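Local coordinates for Rbsd/fucu transport protein family protein (Streptococcus pneumoniae, PDB 4A34), which binds L-fucose and, as a fucose mutarotase of the RbsD/FucU family, probably interconverts the alpha and beta anomers of the sugar, at residues V48-L53 against T124-L129; Q72-V77 against S128-I133. One frame throughout, in Å; residues are numbered along the deposited sequence.

Both contacts are largely buried, with N49 partly exposed in contact 1 and the outer end of contact 2 exposed at V77. They converge on the loop between strands 120-124 and 133-136, sharing S128 and L129. Contact 1 holds the start of that loop against the beginning of helix 50-60; one backbone hydrogen bond and the side chains of I50, T124 and E126 carry it. Contact 2 sets the end of the loop against strand 71-74 and the chain just after it; its packing is aromatic, aliphatic and sulfur-based, with Y130 and N132 also hydrogen-bonded to the fucose. The two meet directly: I50 CD1 lies 3.4 Å from A131 O, and I50 CG2 packs on I133 CD1.

Contact 1. Residues V48-L53 against T124-L129; sequences VNIPEL and TGETSL. With FUL (beta-L-fucopyranose), chain B.
The entrance to helix 50-60 meets the start of the loop that goes on to line the fucose pocket, with V48, N49 and I50 against T124, G125 and E126. V48 O accepts the hydrogen bond that crosses between the two segments, from G125 N at 2.6 Å, with an N-H...O angle of 162°. T124 CB also lies close to V48 O, at 3.2 Å. I50 reaches T124 with the end of its side chain: I50 CG1 approaches T124 OG1 to 3.2 Å, a carbon-to-oxygen contact, while that hydroxyl is hydrogen-bonded to A29 O. T124 OG1 sits between the backbone N and the carbonyl carbon (chi1 71°), and T124 CG2 is anti to the carbonyl carbon, beside the backbone N, where it touches I50 CG1 and, at 3.9 Å, L53 CD2.

In the mixed sheet, strand 120-124 lies between strands 42-45 and 25-29, and the helix that follows strand 42-45 comes back to the end of this neighbour. N49 is the N-cap residue of the helix. Its side chain crosses that of E126 at about a right angle, the amide and carboxylate planes 31° apart, and N49 CB lies 3.6 Å from E126 OE1. The E126 side chain bends at chi2. E126 CB packs on I50 CD1 at 3.7 Å, and E126 OE1 lies near I50 N and P51 CD at the helix start, where the helix dipole would tend to stabilise a negative charge. The other oxygen, E126 OE2, uses its anti lone pair to accept the N-H of S128, with S128 N at 2.8 Å, tying the loop back on itself just before L129, whose CD1 is 3.8 Å from FUL O4.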
loop_
_atom_site.group_PDB
_atom_site.type_symbol
_atom_site.label_atom_id
_atom_site.label_comp_id
_atom_site.label_asym_id
_atom_site.label_seq_id
_atom_site.Cartn_x
_atom_site.Cartn_y
_atom_site.Cartn_z
ATOM N N VAL I 48 0.561 13.647 26.673
ATOM C CA VAL I 48 -0.538 13.577 27.636
ATOM C C VAL I 48 -0.249 12.639 28.827
ATOM O O VAL I 48 0.342 11.561 28.675
ATOM C CB VAL I 48 -1.850 13.145 26.950
ATOM C CG1 VAL I 48 -3.059 13.494 27.830
ATOM C CG2 VAL I 48 -1.986 13.808 25.571
ATOM N N ASN I 49 -0.667 13.085 30.011
ATOM C CA ASN I 49 -0.600 12.293 31.236
ATOM C C ASN I 49 -1.907 11.519 31.369
ATOM O O ASN I 49 -2.951 11.969 30.877
ATOM C CB ASN I 49 -0.364 13.204 32.457
ATOM C CG ASN I 49 1.058 13.779 32.506
ATOM O OD1 ASN I 49 2.026 13.112 32.130
ATOM N ND2 ASN I 49 1.186 15.012 32.989
ATOM N N ILE I 50 -1.853 10.364 32.030
ATOM C CA ILE I 50 -2.970 9.410 32.013
ATOM C C ILE I 50 -4.223 9.814 32.808
ATOM O O ILE I 50 -5.324 9.616 32.302
ATOM C CB ILE I 50 -2.513 7.956 32.347
ATOM C CG1 ILE I 50 -1.513 7.472 31.287
ATOM C CG2 ILE I 50 -3.723 7.013 32.455
ATOM C CD1 ILE I 50 -0.828 6.134 31.559
ATOM N N PRO I 51 -4.071 10.372 34.038
ATOM C CA PRO I 51 -5.280 10.806 34.765
ATOM C C PRO I 51 -6.144 11.791 33.976
ATOM O O PRO I 51 -7.371 11.669 33.984
ATOM C CB PRO I 51 -4.737 11.465 36.056
ATOM C CG PRO I 51 -3.249 11.471 35.944
ATOM C CD PRO I 51 -2.861 10.479 34.880
ATOM N N GLU I 52 -5.503 12.739 33.292
ATOM C CA GLU I 52 -6.203 13.656 32.384
ATOM C C GLU I 52 -6.956 12.874 31.305
ATOM O O GLU I 52 -8.151 13.086 31.091
ATOM C CB GLU I 52 -5.231 14.644 31.723
ATOM C CG GLU I 52 -4.643 15.706 32.648
ATOM C CD GLU I 52 -3.256 15.340 33.160
ATOM O OE1 GLU I 52 -3.139 14.389 33.971
ATOM O OE2 GLU I 52 -2.285 16.022 32.761
ATOM N N LEU I 53 -6.255 11.958 30.645
ATOM C CA LEU I 53 -6.848 11.150 29.586
ATOM C C LEU I 53 -7.947 10.202 30.091
ATOM O O LEU I 53 -8.931 9.957 29.383
ATOM C CB LEU I 53 -5.755 10.364 28.845
ATOM C CG LEU I 53 -6.115 9.769 27.484
ATOM C CD1 LEU I 53 -6.610 10.853 26.561
ATOM C CD2 LEU I 53 -4.911 9.073 26.876
ATOM N N THR I 124 1.183 7.225 26.173
ATOM C CA THR I 124 1.055 8.535 26.788
ATOM C C THR I 124 2.421 9.040 27.248
ATOM O O THR I 124 3.434 8.371 27.049
ATOM C CB THR I 124 0.090 8.487 27.974
ATOM O OG1 THR I 124 0.709 7.763 29.041
ATOM C CG2 THR I 124 -1.239 7.818 27.581
ATOM N N GLY I 125 2.441 10.225 27.852
ATOM C CA GLY I 125 3.679 10.824 28.332
ATOM C C GLY I 125 3.891 10.604 29.815
ATOM O O GLY I 125 4.804 11.178 30.405
ATOM N N GLU I 126 3.046 9.761 30.406
ATOM C CA GLU I 126 3.076 9.470 31.833
ATOM C C GLU I 126 4.417 8.896 32.327
ATOM O O GLU I 126 4.816 7.786 31.950
ATOM C CB GLU I 126 1.935 8.522 32.179
ATOM C CG GLU I 126 1.760 8.292 33.658
ATOM C CD GLU I 126 1.770 9.590 34.443
ATOM O OE1 GLU I 126 0.767 10.332 34.386
ATOM O OE2 GLU I 126 2.783 9.863 35.110
ATOM N N THR I 127 5.096 9.658 33.184
ATOM C CA THR I 127 6.410 9.256 33.697
ATOM C C THR I 127 6.318 8.384 34.946
ATOM O O THR I 127 7.326 7.803 35.374
ATOM C CB THR I 127 7.302 10.472 34.009
ATOM O OG1 THR I 127 6.639 11.320 34.957
ATOM C CG2 THR I 127 7.618 11.256 32.742
ATOM N N SER I 128 5.119 8.293 35.523
ATOM C CA SER I 128 4.888 7.481 36.720
ATOM C C SER I 128 4.908 5.984 36.409
ATOM O O SER I 128 4.393 5.562 35.372
ATOM C CB SER I 128 3.564 7.863 37.378
ATOM O OG SER I 128 3.126 6.831 38.237
ATOM N N LEU I 129 5.490 5.189 37.308
ATOM C CA LEU I 129 5.652 3.748 37.078
ATOM C C LEU I 129 4.375 2.955 37.340
ATOM O O LEU I 129 3.548 3.347 38.161
ATOM C CB LEU I 129 6.790 3.166 37.923
ATOM C CG LEU I 129 8.236 3.645 37.770
ATOM C CD1 LEU I 129 8.589 3.942 36.314
ATOM C CD2 LEU I 129 8.508 4.860 38.665
HETATM C C1 FUL B . 6.783 -1.670 32.413
HETATM C C2 FUL B . 6.252 -0.232 32.458
HETATM O O2 FUL B . 5.056 -0.081 31.728
HETATM C C3 FUL B . 5.979 0.109 33.921
HETATM O O3 FUL B . 5.554 1.438 34.061
HETATM C C4 FUL B . 7.231 -0.108 34.751
HETATM O O4 FUL B . 8.228 0.754 34.271
HETATM C C5 FUL B . 7.692 -1.549 34.574
HETATM C C6 FUL B . 8.892 -1.859 35.461
HETATM O O5 FUL B . 7.967 -1.755 33.192
HETATM O O1 FUL B . 7.053 -2.093 31.100
#

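Contact 2. Residues Q72-V77 against S128-I133. With FUL (beta-L-fucopyranose), chain B.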
loop_
_atom_site.group_PDB
_atom_site.type_symbol
_atom_site.label_atom_id
_atom_site.label_comp_id
_atom_site.label_asym_id
_atom_site.label_seq_id
_atom_site.Cartn_x
_atom_site.Cartn_y
_atom_site.Cartn_z
ATOM N N GLN I 72 -8.115 -2.983 34.587
ATOM C CA GLN I 72 -6.951 -3.715 35.083
ATOM C C GLN I 72 -5.757 -2.798 35.252
ATOM O O GLN I 72 -5.485 -1.958 34.395
ATOM C CB GLN I 72 -6.559 -4.864 34.149
ATOM C CG GLN I 72 -7.519 -6.035 34.104
ATOM C CD GLN I 72 -8.638 -5.811 33.118
ATOM O OE1 GLN I 72 -8.406 -5.629 31.916
ATOM N NE2 GLN I 72 -9.867 -5.807 33.621
ATOM N N PHE I 73 -5.042 -2.957 36.359
ATOM C CA PHE I 73 -3.766 -2.280 36.525
ATOM C C PHE I 73 -2.656 -3.313 36.403
ATOM O O PHE I 73 -2.931 -4.508 36.321
ATOM C CB PHE I 73 -3.680 -1.524 37.856
ATOM C CG PHE I 73 -4.729 -0.454 38.038
ATOM C CD1 PHE I 73 -5.377 0.123 36.951
ATOM C CD2 PHE I 73 -5.042 0.003 39.312
ATOM C CE1 PHE I 73 -6.342 1.119 37.135
ATOM C CE2 PHE I 73 -6.002 0.998 39.502
ATOM C CZ PHE I 73 -6.656 1.551 38.413
ATOM N N MET I 74 -1.411 -2.854 36.349
ATOM C CA MET I 74 -0.273 -3.757 36.291
ATOM C C MET I 74 0.358 -3.823 37.668
ATOM O O MET I 74 0.872 -2.818 38.160
ATOM C CB MET I 74 0.753 -3.280 35.261
ATOM C CG MET I 74 2.051 -4.093 35.246
ATOM S SD MET I 74 3.327 -3.428 34.156
ATOM C CE MET I 74 2.696 -3.922 32.551
ATOM N N ASN I 75 0.327 -5.004 38.281
ATOM C CA ASN I 75 0.871 -5.179 39.625
ATOM C C ASN I 75 2.388 -4.995 39.692
ATOM O O ASN I 75 3.095 -5.228 38.712
ATOM C CB ASN I 75 0.470 -6.534 40.216
ATOM C CG ASN I 75 0.205 -6.456 41.718
ATOM O OD1 ASN I 75 0.760 -5.604 42.421
ATOM N ND2 ASN I 75 -0.656 -7.341 42.213
ATOM N N VAL I 76 2.869 -4.565 40.856
ATOM C CA VAL I 76 4.303 -4.359 41.090
ATOM C C VAL I 76 5.061 -5.658 41.410
ATOM O O VAL I 76 4.489 -6.611 41.925
ATOM C CB VAL I 76 4.550 -3.322 42.232
ATOM C CG1 VAL I 76 3.962 -1.957 41.863
ATOM C CG2 VAL I 76 3.979 -3.817 43.561
ATOM N N VAL I 77 6.348 -5.684 41.082
ATOM C CA VAL I 77 7.261 -6.716 41.560
ATOM C C VAL I 77 7.984 -6.127 42.766
ATOM O O VAL I 77 8.388 -4.970 42.731
ATOM C CB VAL I 77 8.277 -7.114 40.462
ATOM C CG1 VAL I 77 9.541 -7.704 41.060
ATOM C CG2 VAL I 77 7.652 -8.105 39.484
ATOM N N SER I 128 5.119 8.293 35.523
ATOM C CA SER I 128 4.888 7.481 36.720
ATOM C C SER I 128 4.908 5.984 36.409
ATOM O O SER I 128 4.393 5.562 35.372
ATOM C CB SER I 128 3.564 7.863 37.378
ATOM O OG SER I 128 3.126 6.831 38.237
ATOM N N LEU I 129 5.490 5.189 37.308
ATOM C CA LEU I 129 5.652 3.748 37.078
ATOM C C LEU I 129 4.375 2.955 37.340
ATOM O O LEU I 129 3.548 3.347 38.161
ATOM C CB LEU I 129 6.790 3.166 37.923
ATOM C CG LEU I 129 8.236 3.645 37.770
ATOM C CD1 LEU I 129 8.589 3.942 36.314
ATOM C CD2 LEU I 129 8.508 4.860 38.665
ATOM N N TYR I 130 4.237 1.832 36.633
ATOM C CA TYR I 130 3.123 0.901 36.806
ATOM C C TYR I 130 1.787 1.638 36.714
ATOM O O TYR I 130 0.898 1.467 37.556
ATOM C CB TYR I 130 3.269 0.134 38.127
ATOM C CG TYR I 130 4.484 -0.774 38.181
ATOM C CD1 TYR I 130 4.429 -2.071 37.666
ATOM C CD2 TYR I 130 5.689 -0.340 38.747
ATOM C CE1 TYR I 130 5.529 -2.911 37.706
ATOM C CE2 TYR I 130 6.805 -1.179 38.793
ATOM C CZ TYR I 130 6.710 -2.470 38.270
ATOM O OH TYR I 130 7.795 -3.329 38.305
ATOM N N ALA I 131 1.666 2.452 35.663
ATOM C CA ALA I 131 0.596 3.449 35.538
ATOM C C ALA I 131 -0.363 3.100 34.414
ATOM O O ALA I 131 -1.246 3.887 34.062
ATOM C CB ALA I 131 1.197 4.839 35.309
ATOM N N ASN I 132 -0.171 1.909 33.864
ATOM C CA ASN I 132 -0.915 1.436 32.724
ATOM C C ASN I 132 -2.310 0.997 33.141
ATOM O O ASN I 132 -2.481 0.453 34.222
ATOM C CB ASN I 132 -0.149 0.272 32.102
ATOM C CG ASN I 132 1.271 0.647 31.724
ATOM O OD1 ASN I 132 1.492 1.311 30.716
ATOM N ND2 ASN I 132 2.240 0.220 32.528
ATOM N N ILE I 133 -3.306 1.239 32.295
ATOM C CA ILE I 133 -4.679 0.837 32.600
ATOM C C ILE I 133 -5.253 0.123 31.391
ATOM O O ILE I 133 -4.888 0.449 30.271
ATOM C CB ILE I 133 -5.598 2.057 32.927
ATOM C CG1 ILE I 133 -4.939 3.022 33.913
ATOM C CG2 ILE I 133 -6.941 1.602 33.480
ATOM C CD1 ILE I 133 -5.780 4.251 34.211
HETATM C C1 FUL B . 6.783 -1.670 32.413
HETATM C C2 FUL B . 6.252 -0.232 32.458
HETATM O O2 FUL B . 5.056 -0.081 31.728
HETATM C C3 FUL B . 5.979 0.109 33.921
HETATM O O3 FUL B . 5.554 1.438 34.061
HETATM C C4 FUL B . 7.231 -0.108 34.751
HETATM O O4 FUL B . 8.228 0.754 34.271
HETATM C C5 FUL B . 7.692 -1.549 34.574
HETATM C C6 FUL B . 8.892 -1.859 35.461
HETATM O O5 FUL B . 7.967 -1.755 33.192
HETATM O O1 FUL B . 7.053 -2.093 31.100
#
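V76 CG1 lies over one face of the Y130 ring, offset toward the rim, in the wall of the fucose pocket, where the loop before strand 133-136 runs antiparallel to the end of strand 71-74. From Y130 CB, near M74 O, the side chain runs out between V76 and the sugar, with CG anti to the carbonyl carbon (chi1 -65°). Y130 CG and CD2 are the atoms nearest V76 CG1, which makes a CH-pi contact 4.0 Å from the Y130 ring centroid and 16° off its normal. On the opposite face FUL C4 stands over the ring centre. Y130 CD1 touches M74 SD at 3.9 Å, an oblique Met-aromatic contact, and Y130 CE1 comes to 3.5 Å from N75 O. At the tip, CZ and OH meet FUL C6, and OH is hydrogen-bonded to D80. Y130 N donates to FUL O3. Further along, the side chains of F73 and I133 lie side by side, I133 CG2 in the plane of the F73 ring at its edge, 3.7 Å from F73 CE1. N132 OD1 accepts the N-H of D30, which helps to orient the amide, and N132 ND2 donates to FUL O2 at 2.9 Å.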